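Local structure of ornithine carbamoyltransferase (3GRF) at residues A[23-28]-A[316-320]; A[51-55]-A[106-110]; A[167-171]-A[197-202]. The protein probably catalyses carbamoyl transfer between carbamoyl phosphate and ornithine, a reaction of the arginine degradation pathway in this parasite. All blocks are in the same frame, centred on the assembly; numbering follows the deposited sequence.

Contact 1. Residues A[23-28]-A[316-320]; sequences YLIDRA and AVLDF
Leu-24 and Ala-316 mark where two helices meet, helix 18-33 of the carbamoyl-phosphate-binding domain and the C-terminal helix 303-322, which returns from the ornithine-binding half of the sequence to pack on the first domain. The short segments cross at 115° with their axes 9.6 Å apart at closest approach. Small residues allow the nearest backbone approach: Ala-316 CB points at helix 18-33, lies 3.5 Å from Leu-24 O, and sits 4.0 Å from Ala-28 CB. Leu-24 O already accepts the helical bond from Ala-28 N, so the methyl rests against a carbonyl oxygen already engaged in its own helix.

The apolar branches continue the interface. Leu-24 reaches over with CD1, which comes 3.6 Å from Phe-320 CB, while its CD2 branch faces Phe-320 CD2 more loosely. Phe-320 meets Tyr-23 as well: Tyr-23 CE2 is 3.7 Å from Phe-320 CD1, and the ring planes are inclined at 45°. Val-317 CB points away from helix 18-33, though its CG2 still lies loosely against Leu-24 CG; its side chain also packs on Val-139 of helix 135-151 and on Ile-126 of strand 125-127.

The charged pair lies beside this apolar patch. Arg-27 sends its CG out opposite the backbone N (chi1 -176°), and a bend further along the chain swings the guanidinium across to Asp-319. Arg-41 takes the other oxygen, OD1, so two arginines share one buried carboxylate, which would be expected to favour its ionised form. On the Arg-27 side everything falls on a single oxygen: NH2 donates to Asp-319 OD2 at 2.9 Å, reaching it from above the carboxylate plane, and Arg-27 NE adds a weak bond to the same OD2 at 3.3 Å.

Contact 2. Residues A[51-55]-A[106-110]; sequences FAKPS and ARLAT
The guanidinium of Arg-107 is packed against the loop 51-55 over one face and at its edge. Lys-53 O lies over the face, 3.5 Å from Arg-107 NH1. At the edge, in the plane of the group, Ser-55 CB comes to 3.2 Å from the same NH1, and Phe-51 CD1 also approaches near the plane. Arg-107 gets there by bending its chain at chi2 (-77°), which folds the guanidinium back over the loop. The Phe-51 ring touches the root of this side chain, CD1 lying 3.9 Å from Arg-107 CB, and also meets the ring of Tyr-75.

Beneath the side chains, strands 46-51 and 103-107 are neighbours in the parallel sheet of the carbamoyl-phosphate-binding domain, and Ala-52 N donates to Arg-107 O at 2.9 Å just where they end. The loop then enters helix 56-69: Ser-55 is its N-cap, OG accepting from Thr-58 N, and it opens the Ser-Leu-Arg-Thr-Arg sequence that in relatives binds carbamoyl phosphate. Lys-53 curls back on its own loop, NZ donating to Pro-54 O at 3.1 Å, which leaves this amine 4.5 Å from Arg-107 NH2.

Contact 3. Residues A[167-171]-A[197-202]; sequences CGDSM and KDFKPI
Asp-169 OD2, beside the ring of Phe-199, is gripped by two partners: Arg-256 forms a salt bridge with it, and a water donates to it at 2.9 Å. The same water donates to Asp-198 O at 2.8 Å, bridging the two loops, and rides 4.0 Å above one face of the Phe-199 ring, offset toward the rim. The other oxygen, Asp-169 OD1, accepts from Met-171 N at 3.2 Å, the N-H meeting it from above the carboxylate plane and closing an Asx turn; it also touches Phe-199 CD2. Held at both oxygens, the carboxylate is probably fixed in its rotation.

One direct backbone bond joins the loops: Ser-170 N donates to Phe-199 O at 3.0 Å, from above the carbonyl plane. Ser-170 OG turns back to its own loop and donates to Gly-168 O at 2.9 Å. Further along, Pro-201 CA makes a CH···O contact with Ser-170 O. Met-171 lies extended from the backbone (chi1 -166°) as far as SD, and its CG lies 3.8 Å from Ile-202 CD1.

Both loops leave the C-terminal ends of adjacent parallel strands, 164-167 and 188-192, and lead into helices 173-185 and 203-216, the arrangement of successive beta-alpha units in the Rossmann-like ornithine-binding domain.

Overall arrangement
Contacts 2 and 3 belong to different domains, each at the C-terminal end of a parallel sheet, with nearest atoms about 12 Å apart. In this family the active site lies between the two domains, so the two contacts probably border it from the carbamoyl phosphate and ornithine sides. Contact 1 ties the chain's beginning to its end, about 9 Å from contact 2 and about 19 Å from contact 3 between nearest atoms; contacts 1 and 3 lie on opposite sides of the chain's centre. Contact 2 alone touches another subunit, through Pro-54 and Tyr-76 of the second subunit. The bound nickel is about 12 Å from the Phe-51 side chain.

Contact 1. Residues A[23-28]-A[316-320]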
ATOM      1  N   TYR A  23     -13.755  19.415  20.542  1.00 30.88           N
ATOM      2  CA  TYR A  23     -13.611  18.012  20.921  1.00 31.77           C
ATOM      3  C   TYR A  23     -12.519  17.314  20.091  1.00 34.93           C
ATOM      4  O   TYR A  23     -11.698  16.587  20.618  1.00 28.07           O
ATOM      5  CB  TYR A  23     -14.957  17.289  20.773  1.00 32.03           C
ATOM      6  CG  TYR A  23     -14.848  15.792  20.921  1.00 27.83           C
ATOM      7  CD1 TYR A  23     -14.914  15.182  22.167  1.00 33.00           C
ATOM      8  CD2 TYR A  23     -14.662  14.997  19.819  1.00 28.54           C
ATOM      9  CE1 TYR A  23     -14.792  13.791  22.290  1.00 34.86           C
ATOM     10  CE2 TYR A  23     -14.557  13.636  19.928  1.00 32.76           C
ATOM     11  CZ  TYR A  23     -14.598  13.048  21.156  1.00 31.72           C
ATOM     12  OH  TYR A  23     -14.493  11.691  21.202  1.00 42.28           O
ATOM     13  N   LEU A  24     -12.485  17.562  18.788  1.00 34.02           N
ATOM     14  CA  LEU A  24     -11.498  16.894  17.913  1.00 31.43           C
ATOM     15  C   LEU A  24     -10.086  17.295  18.283  1.00 29.83           C
ATOM     16  O   LEU A  24      -9.187  16.445  18.306  1.00 33.98           O
ATOM     17  CB  LEU A  24     -11.786  17.201  16.460  1.00 26.92           C
ATOM     18  CG  LEU A  24     -12.250  16.009  15.605  1.00 41.97           C
ATOM     19  CD1 LEU A  24     -12.769  14.848  16.436  1.00 34.54           C
ATOM     20  CD2 LEU A  24     -13.276  16.487  14.665  1.00 35.48           C
ATOM     21  N   ILE A  25      -9.923  18.580  18.625  1.00 33.99           N
ATOM     22  CA  ILE A  25      -8.639  19.181  19.069  1.00 33.02           C
ATOM     23  C   ILE A  25      -8.170  18.486  20.332  1.00 30.68           C
ATOM     24  O   ILE A  25      -7.094  17.947  20.360  1.00 24.95           O
ATOM     25  CB  ILE A  25      -8.723  20.737  19.253  1.00 36.17           C
ATOM     26  CG1 ILE A  25      -8.729  21.438  17.878  1.00 26.98           C
ATOM     27  CG2 ILE A  25      -7.575  21.259  20.067  1.00 28.15           C
ATOM     28  CD1 ILE A  25      -9.501  22.750  17.817  1.00 26.40           C
ATOM     29  N   ASP A  26      -9.002  18.453  21.356  1.00 31.70           N
ATOM     30  CA  ASP A  26      -8.670  17.756  22.590  1.00 31.81           C
ATOM     31  C   ASP A  26      -8.442  16.250  22.434  1.00 36.74           C
ATOM     32  O   ASP A  26      -7.652  15.646  23.169  1.00 32.27           O
ATOM     33  CB  ASP A  26      -9.772  17.995  23.617  1.00 35.32           C
ATOM     34  CG  ASP A  26      -9.879  19.421  24.022  1.00 43.47           C
ATOM     35  OD1 ASP A  26      -8.846  20.130  24.037  1.00 39.22           O
ATOM     36  OD2 ASP A  26     -11.012  19.842  24.335  1.00 39.48           O
ATOM     37  N   ARG A  27      -9.170  15.624  21.511  1.00 37.83           N
ATOM     38  CA  ARG A  27      -8.978  14.188  21.273  1.00 35.37           C
ATOM     39  C   ARG A  27      -7.585  13.992  20.607  1.00 37.51           C
ATOM     40  O   ARG A  27      -6.783  13.151  21.012  1.00 28.16           O
ATOM     41  CB  ARG A  27     -10.124  13.674  20.415  1.00 29.35           C
ATOM     42  CG  ARG A  27     -10.111  12.205  20.162  1.00 39.15           C
ATOM     43  CD  ARG A  27     -11.268  11.621  20.879  1.00 43.75           C
ATOM     44  NE  ARG A  27     -11.438  10.213  20.569  1.00 50.03           N
ATOM     45  CZ  ARG A  27     -11.856   9.319  21.448  1.00 32.99           C
ATOM     46  NH1 ARG A  27     -12.104   9.679  22.702  1.00 34.93           N
ATOM     47  NH2 ARG A  27     -11.975   8.066  21.083  1.00 35.25           N
ATOM     48  N   ALA A  28      -7.289  14.817  19.611  1.00 32.92           N
ATOM     49  CA  ALA A  28      -5.975  14.793  18.945  1.00 32.09           C
ATOM     50  C   ALA A  28      -4.877  14.948  19.979  1.00 29.65           C
ATOM     51  O   ALA A  28      -3.858  14.285  19.916  1.00 32.46           O
ATOM     52  CB  ALA A  28      -5.873  15.946  17.923  1.00 18.79           C
ATOM     53  N   ALA A 316      -7.751  11.589  15.134  1.00 33.02           N
ATOM     54  CA  ALA A 316      -8.936  12.120  15.811  1.00 25.00           C
ATOM     55  C   ALA A 316     -10.064  12.216  14.838  1.00 21.22           C
ATOM     56  O   ALA A 316     -11.181  11.814  15.104  1.00 20.42           O
ATOM     57  CB  ALA A 316      -8.649  13.492  16.430  1.00 23.19           C
ATOM     58  N   VAL A 317      -9.815  12.804  13.675  1.00 24.57           N
ATOM     59  CA  VAL A 317     -10.874  12.900  12.701  1.00 23.28           C
ATOM     60  C   VAL A 317     -11.437  11.564  12.204  1.00 24.71           C
ATOM     61  O   VAL A 317     -12.658  11.390  12.129  1.00 33.19           O
ATOM     62  CB  VAL A 317     -10.375  13.697  11.485  1.00 28.19           C
ATOM     63  CG1 VAL A 317     -11.411  13.657  10.428  1.00 23.13           C
ATOM     64  CG2 VAL A 317     -10.039  15.134  11.928  1.00 22.22           C
ATOM     65  N   LEU A 318     -10.548  10.628  11.859  1.00 27.53           N
ATOM     66  CA  LEU A 318     -10.922   9.273  11.422  1.00 24.45           C
ATOM     67  C   LEU A 318     -11.694   8.585  12.539  1.00 24.62           C
ATOM     68  O   LEU A 318     -12.742   8.079  12.327  1.00 27.17           O
ATOM     69  CB  LEU A 318      -9.674   8.467  11.022  1.00 21.63           C
ATOM     70  CG  LEU A 318      -8.972   9.052   9.753  1.00 27.12           C
ATOM     71  CD1 LEU A 318      -7.579   8.498   9.482  1.00 24.30           C
ATOM     72  CD2 LEU A 318      -9.851   8.861   8.507  1.00 24.11           C
ATOM     73  N   ASP A 319     -11.173   8.607  13.743  1.00 25.34           N
ATOM     74  CA  ASP A 319     -11.848   7.973  14.865  1.00 21.83           C
ATOM     75  C   ASP A 319     -13.267   8.458  15.018  1.00 26.15           C
ATOM     76  O   ASP A 319     -14.207   7.670  15.088  1.00 34.88           O
ATOM     77  CB  ASP A 319     -11.085   8.246  16.162  1.00 29.41           C
ATOM     78  CG  ASP A 319     -11.711   7.537  17.337  1.00 34.64           C
ATOM     79  OD1 ASP A 319     -11.579   6.298  17.371  1.00 34.80           O
ATOM     80  OD2 ASP A 319     -12.359   8.204  18.185  1.00 35.62           O
ATOM     81  N   PHE A 320     -13.414   9.771  15.066  1.00 29.18           N
ATOM     82  CA  PHE A 320     -14.698  10.410  15.188  1.00 31.41           C
ATOM     83  C   PHE A 320     -15.646  10.043  14.065  1.00 27.63           C
ATOM     84  O   PHE A 320     -16.796   9.781  14.317  1.00 29.07           O
ATOM     85  CB  PHE A 320     -14.475  11.916  15.203  1.00 37.04           C
ATOM     86  CG  PHE A 320     -15.691  12.721  15.535  1.00 30.34           C
ATOM     87  CD1 PHE A 320     -16.255  12.657  16.797  1.00 41.17           C
ATOM     88  CD2 PHE A 320     -16.217  13.603  14.610  1.00 45.05           C
ATOM     89  CE1 PHE A 320     -17.335  13.445  17.114  1.00 48.84           C
ATOM     90  CE2 PHE A 320     -17.297  14.388  14.924  1.00 48.59           C
ATOM     91  CZ  PHE A 320     -17.853  14.307  16.181  1.00 36.84           C
TER

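Contact 2. Residues A[51-55]-A[106-110]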
ATOM      1  N   PHE A  51      -5.867   9.565  -3.986  1.00 32.53           N
ATOM      2  CA  PHE A  51      -5.034  10.709  -4.186  1.00 22.69           C
ATOM      3  C   PHE A  51      -4.930  10.902  -5.675  1.00 32.84           C
ATOM      4  O   PHE A  51      -4.509   9.991  -6.376  1.00 39.82           O
ATOM      5  CB  PHE A  51      -3.649  10.468  -3.582  1.00 32.64           C
ATOM      6  CG  PHE A  51      -3.624  10.520  -2.076  1.00 32.15           C
ATOM      7  CD1 PHE A  51      -3.295  11.689  -1.414  1.00 32.55           C
ATOM      8  CD2 PHE A  51      -3.910   9.390  -1.331  1.00 25.52           C
ATOM      9  CE1 PHE A  51      -3.290  11.728  -0.022  1.00 34.95           C
ATOM     10  CE2 PHE A  51      -3.864   9.398   0.075  1.00 30.86           C
ATOM     11  CZ  PHE A  51      -3.600  10.580   0.720  1.00 32.39           C
ATOM     12  N   ALA A  52      -5.301  12.092  -6.165  1.00 39.91           N
ATOM     13  CA  ALA A  52      -5.178  12.446  -7.561  1.00 45.41           C
ATOM     14  C   ALA A  52      -3.794  13.037  -7.792  1.00 47.11           C
ATOM     15  O   ALA A  52      -3.338  13.191  -8.913  1.00 53.54           O
ATOM     16  CB  ALA A  52      -6.269  13.435  -7.955  1.00 44.61           C
ATOM     17  N   LYS A  53      -3.147  13.341  -6.704  1.00 51.09           N
ATOM     18  CA  LYS A  53      -1.787  13.873  -6.691  1.00 56.17           C
ATOM     19  C   LYS A  53      -1.227  13.631  -5.283  1.00 51.14           C
ATOM     20  O   LYS A  53      -1.905  13.857  -4.273  1.00 51.37           O
ATOM     21  CB  LYS A  53      -1.786  15.353  -7.128  1.00 60.87           C
ATOM     22  CG  LYS A  53      -0.849  16.243  -6.346  1.00 73.40           C
ATOM     23  CD  LYS A  53      -0.620  17.577  -7.036  1.00 74.90           C
ATOM     24  CE  LYS A  53       0.379  18.427  -6.270  1.00 78.65           C
ATOM     25  NZ  LYS A  53       1.246  17.604  -5.385  1.00 77.51           N
ATOM     26  N   PRO A  54       0.063  13.170  -5.242  1.00 58.31           N
ATOM     27  CA  PRO A  54       0.738  12.861  -3.976  1.00 52.96           C
ATOM     28  C   PRO A  54       0.869  14.062  -3.035  1.00 44.44           C
ATOM     29  O   PRO A  54       1.091  15.196  -3.460  1.00 42.21           O
ATOM     30  CB  PRO A  54       2.167  12.428  -4.379  1.00 60.54           C
ATOM     31  CG  PRO A  54       2.055  11.927  -5.769  1.00 62.74           C
ATOM     32  CD  PRO A  54       0.636  12.192  -6.200  1.00 61.01           C
ATOM     33  N   SER A  55       0.723  13.751  -1.737  1.00 46.71           N
ATOM     34  CA  SER A  55       1.134  14.678  -0.711  1.00 41.81           C
ATOM     35  C   SER A  55       1.699  13.766   0.330  1.00 42.44           C
ATOM     36  O   SER A  55       0.961  12.985   0.941  1.00 41.44           O
ATOM     37  CB  SER A  55      -0.048  15.448  -0.103  1.00 38.11           C
ATOM     38  OG  SER A  55       0.294  16.049   1.161  1.00 35.00           O
ATOM     39  N   ALA A 106     -10.295  11.631   0.237  1.00 29.42           N
ATOM     40  CA  ALA A 106      -9.956  11.775  -1.177  1.00 34.00           C
ATOM     41  C   ALA A 106      -9.347  13.132  -1.376  1.00 37.00           C
ATOM     42  O   ALA A 106      -9.777  14.119  -0.774  1.00 38.80           O
ATOM     43  CB  ALA A 106     -11.188  11.624  -2.062  1.00 27.99           C
ATOM     44  N   ARG A 107      -8.317  13.167  -2.197  1.00 31.11           N
ATOM     45  CA  ARG A 107      -7.598  14.371  -2.548  1.00 31.25           C
ATOM     46  C   ARG A 107      -7.842  14.557  -4.018  1.00 38.90           C
ATOM     47  O   ARG A 107      -7.101  13.992  -4.824  1.00 31.12           O
ATOM     48  CB  ARG A 107      -6.114  14.236  -2.215  1.00 36.19           C
ATOM     49  CG  ARG A 107      -5.386  15.558  -1.962  1.00 54.52           C
ATOM     50  CD  ARG A 107      -5.082  16.267  -3.279  1.00 60.05           C
ATOM     51  NE  ARG A 107      -4.033  17.295  -3.165  1.00 66.25           N
ATOM     52  CZ  ARG A 107      -2.934  17.192  -2.407  1.00 68.60           C
ATOM     53  NH1 ARG A 107      -2.719  16.102  -1.676  1.00 69.00           N
ATOM     54  NH2 ARG A 107      -2.063  18.195  -2.378  1.00 56.86           N
ATOM     55  N   LEU A 108      -8.859  15.330  -4.398  1.00 41.68           N
ATOM     56  CA  LEU A 108      -9.237  15.461  -5.806  1.00 47.12           C
ATOM     57  C   LEU A 108      -9.133  16.928  -6.231  1.00 51.31           C
ATOM     58  O   LEU A 108      -9.229  17.838  -5.395  1.00 47.16           O
ATOM     59  CB  LEU A 108     -10.649  14.870  -6.042  1.00 45.62           C
ATOM     60  CG  LEU A 108     -10.917  13.454  -5.485  1.00 40.13           C
ATOM     61  CD1 LEU A 108     -12.401  13.135  -5.276  1.00 39.50           C
ATOM     62  CD2 LEU A 108     -10.236  12.358  -6.312  1.00 37.44           C
ATOM     63  N   ALA A 109      -8.906  17.152  -7.526  1.00 56.77           N
ATOM     64  CA  ALA A 109      -8.722  18.504  -8.067  1.00 55.71           C
ATOM     65  C   ALA A 109      -9.766  19.512  -7.538  1.00 62.61           C
ATOM     66  O   ALA A 109      -9.410  20.426  -6.771  1.00 58.49           O
ATOM     67  CB  ALA A 109      -8.698  18.477  -9.588  1.00 56.34           C
ATOM     68  N   THR A 110     -11.041  19.318  -7.908  1.00 60.18           N
ATOM     69  CA  THR A 110     -12.100  20.298  -7.630  1.00 61.07           C
ATOM     70  C   THR A 110     -13.062  19.857  -6.538  1.00 57.86           C
ATOM     71  O   THR A 110     -13.237  18.661  -6.297  1.00 53.12           O
ATOM     72  CB  THR A 110     -12.945  20.591  -8.871  1.00 68.27           C
ATOM     73  OG1 THR A 110     -13.570  19.376  -9.316  1.00 69.55           O
ATOM     74  CG2 THR A 110     -12.085  21.227  -9.989  1.00 66.43           C
TER

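Contact 3. Residues A[167-171]-A[197-202]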
ATOM      1  N   CYS A 167      -1.305  35.610   5.910  1.00 27.08           N
ATOM      2  CA  CYS A 167      -0.646  36.573   4.998  1.00 29.39           C
ATOM      3  C   CYS A 167      -0.474  35.907   3.661  1.00 29.20           C
ATOM      4  O   CYS A 167      -0.097  34.751   3.614  1.00 27.11           O
ATOM      5  CB  CYS A 167       0.717  37.068   5.518  1.00 26.91           C
ATOM      6  SG  CYS A 167       0.599  38.394   6.719  1.00 38.00           S
ATOM      7  N   GLY A 168      -0.724  36.643   2.575  1.00 31.65           N
ATOM      8  CA  GLY A 168      -0.461  36.075   1.268  1.00 33.23           C
ATOM      9  C   GLY A 168      -1.667  36.010   0.370  1.00 27.25           C
ATOM     10  O   GLY A 168      -2.633  36.766   0.547  1.00 31.24           O
ATOM     11  N   ASP A 169      -1.574  35.130  -0.615  1.00 25.72           N
ATOM     12  CA  ASP A 169      -2.662  34.822  -1.529  1.00 30.02           C
ATOM     13  C   ASP A 169      -3.834  34.230  -0.799  1.00 37.51           C
ATOM     14  O   ASP A 169      -3.758  33.100  -0.252  1.00 34.65           O
ATOM     15  CB  ASP A 169      -2.226  33.829  -2.591  1.00 35.85           C
ATOM     16  CG  ASP A 169      -3.260  33.671  -3.678  1.00 46.99           C
ATOM     17  OD1 ASP A 169      -4.358  34.279  -3.569  1.00 38.09           O
ATOM     18  OD2 ASP A 169      -2.957  32.949  -4.645  1.00 42.89           O
ATOM     19  N   SER A 170      -4.927  34.992  -0.799  1.00 29.56           N
ATOM     20  CA  SER A 170      -6.007  34.677   0.098  1.00 32.14           C
ATOM     21  C   SER A 170      -7.243  34.233  -0.625  1.00 31.24           C
ATOM     22  O   SER A 170      -8.297  34.020  -0.012  1.00 31.56           O
ATOM     23  CB  SER A 170      -6.242  35.832   1.082  1.00 42.02           C
ATOM     24  OG  SER A 170      -5.076  35.981   1.903  1.00 38.07           O
ATOM     25  N   MET A 171      -7.107  34.026  -1.925  1.00 32.28           N
ATOM     26  CA  MET A 171      -8.131  33.349  -2.654  1.00 30.05           C
ATOM     27  C   MET A 171      -7.625  31.931  -2.705  1.00 29.78           C
ATOM     28  O   MET A 171      -6.959  31.526  -3.648  1.00 31.91           O
ATOM     29  CB  MET A 171      -8.281  33.954  -4.052  1.00 31.26           C
ATOM     30  CG  MET A 171      -9.556  33.498  -4.714  1.00 37.28           C
ATOM     31  SD  MET A 171      -9.776  33.986  -6.428  1.00 40.14           S
ATOM     32  CE  MET A 171     -10.069  35.731  -6.311  1.00 48.57           C
ATOM     33  N   LYS A 197      -8.653  41.705  -6.738  1.00 53.65           N
ATOM     34  CA  LYS A 197      -9.775  40.772  -6.787  1.00 59.14           C
ATOM     35  C   LYS A 197      -9.325  39.313  -6.786  1.00 53.73           C
ATOM     36  O   LYS A 197      -9.963  38.480  -6.150  1.00 57.09           O
ATOM     37  CB  LYS A 197     -10.683  41.093  -7.996  1.00 62.82           C
ATOM     38  CG  LYS A 197     -11.006  42.588  -8.133  1.00 73.38           C
ATOM     39  CD  LYS A 197     -12.500  42.921  -7.916  1.00 81.62           C
ATOM     40  CE  LYS A 197     -12.723  43.891  -6.717  1.00 85.09           C
ATOM     41  NZ  LYS A 197     -13.761  44.994  -6.929  1.00 78.61           N
ATOM     42  N   ASP A 198      -8.221  39.012  -7.473  1.00 50.47           N
ATOM     43  CA  ASP A 198      -7.723  37.615  -7.634  1.00 50.13           C
ATOM     44  C   ASP A 198      -6.961  37.041  -6.423  1.00 40.31           C
ATOM     45  O   ASP A 198      -6.533  35.911  -6.446  1.00 34.86           O
ATOM     46  CB  ASP A 198      -6.805  37.487  -8.858  1.00 53.15           C
ATOM     47  CG  ASP A 198      -7.475  37.911 -10.141  1.00 62.44           C
ATOM     48  OD1 ASP A 198      -8.715  37.842 -10.222  1.00 51.87           O
ATOM     49  OD2 ASP A 198      -6.748  38.318 -11.068  1.00 67.36           O
ATOM     50  N   PHE A 199      -6.774  37.845  -5.390  1.00 40.83           N
ATOM     51  CA  PHE A 199      -5.934  37.452  -4.269  1.00 37.72           C
ATOM     52  C   PHE A 199      -6.657  37.668  -2.944  1.00 37.35           C
ATOM     53  O   PHE A 199      -6.045  37.525  -1.899  1.00 31.56           O
ATOM     54  CB  PHE A 199      -4.578  38.199  -4.302  1.00 35.70           C
ATOM     55  CG  PHE A 199      -3.750  37.919  -5.570  1.00 42.19           C
ATOM     56  CD1 PHE A 199      -4.005  38.601  -6.750  1.00 43.06           C
ATOM     57  CD2 PHE A 199      -2.750  36.943  -5.572  1.00 42.15           C
ATOM     58  CE1 PHE A 199      -3.279  38.320  -7.929  1.00 36.54           C
ATOM     59  CE2 PHE A 199      -2.024  36.665  -6.728  1.00 42.31           C
ATOM     60  CZ  PHE A 199      -2.285  37.379  -7.906  1.00 36.61           C
ATOM     61  N   LYS A 200      -7.948  38.006  -2.991  1.00 33.09           N
ATOM     62  CA  LYS A 200      -8.729  38.228  -1.773  1.00 38.14           C
ATOM     63  C   LYS A 200      -9.633  37.030  -1.523  1.00 36.99           C
ATOM     64  O   LYS A 200      -9.999  36.353  -2.453  1.00 36.52           O
ATOM     65  CB  LYS A 200      -9.632  39.457  -1.913  1.00 37.89           C
ATOM     66  CG  LYS A 200      -8.957  40.765  -2.246  1.00 45.99           C
ATOM     67  CD  LYS A 200     -10.040  41.796  -2.477  1.00 36.91           C
ATOM     68  CE  LYS A 200      -9.427  43.133  -2.621  1.00 39.50           C
ATOM     69  NZ  LYS A 200     -10.381  44.229  -2.289  1.00 52.34           N
ATOM     70  N   PRO A 201     -10.064  36.811  -0.264  1.00 34.92           N
ATOM     71  CA  PRO A 201     -11.072  35.777  -0.023  1.00 34.28           C
ATOM     72  C   PRO A 201     -12.328  36.024  -0.838  1.00 40.10           C
ATOM     73  O   PRO A 201     -12.655  37.154  -1.161  1.00 45.07           O
ATOM     74  CB  PRO A 201     -11.408  35.941   1.451  1.00 39.77           C
ATOM     75  CG  PRO A 201     -10.309  36.683   2.038  1.00 40.89           C
ATOM     76  CD  PRO A 201      -9.687  37.518   0.964  1.00 39.24           C
ATOM     77  N   ILE A 202     -13.046  34.970  -1.155  1.00 41.87           N
ATOM     78  CA  ILE A 202     -14.262  35.110  -1.949  1.00 44.62           C
ATOM     79  C   ILE A 202     -15.421  35.550  -1.028  1.00 42.75           C
ATOM     80  O   ILE A 202     -15.456  35.132   0.132  1.00 28.64           O
ATOM     81  CB  ILE A 202     -14.469  33.781  -2.735  1.00 42.54           C
ATOM     82  CG1 ILE A 202     -14.536  34.058  -4.222  1.00 42.97           C
ATOM     83  CG2 ILE A 202     -15.558  32.916  -2.203  1.00 45.11           C
ATOM     84  CD1 ILE A 202     -13.202  34.441  -4.756  1.00 45.18           C
TER
HETATM   85  O   HOH W   1      -4.830  33.695  -6.767  1.00 47.75           O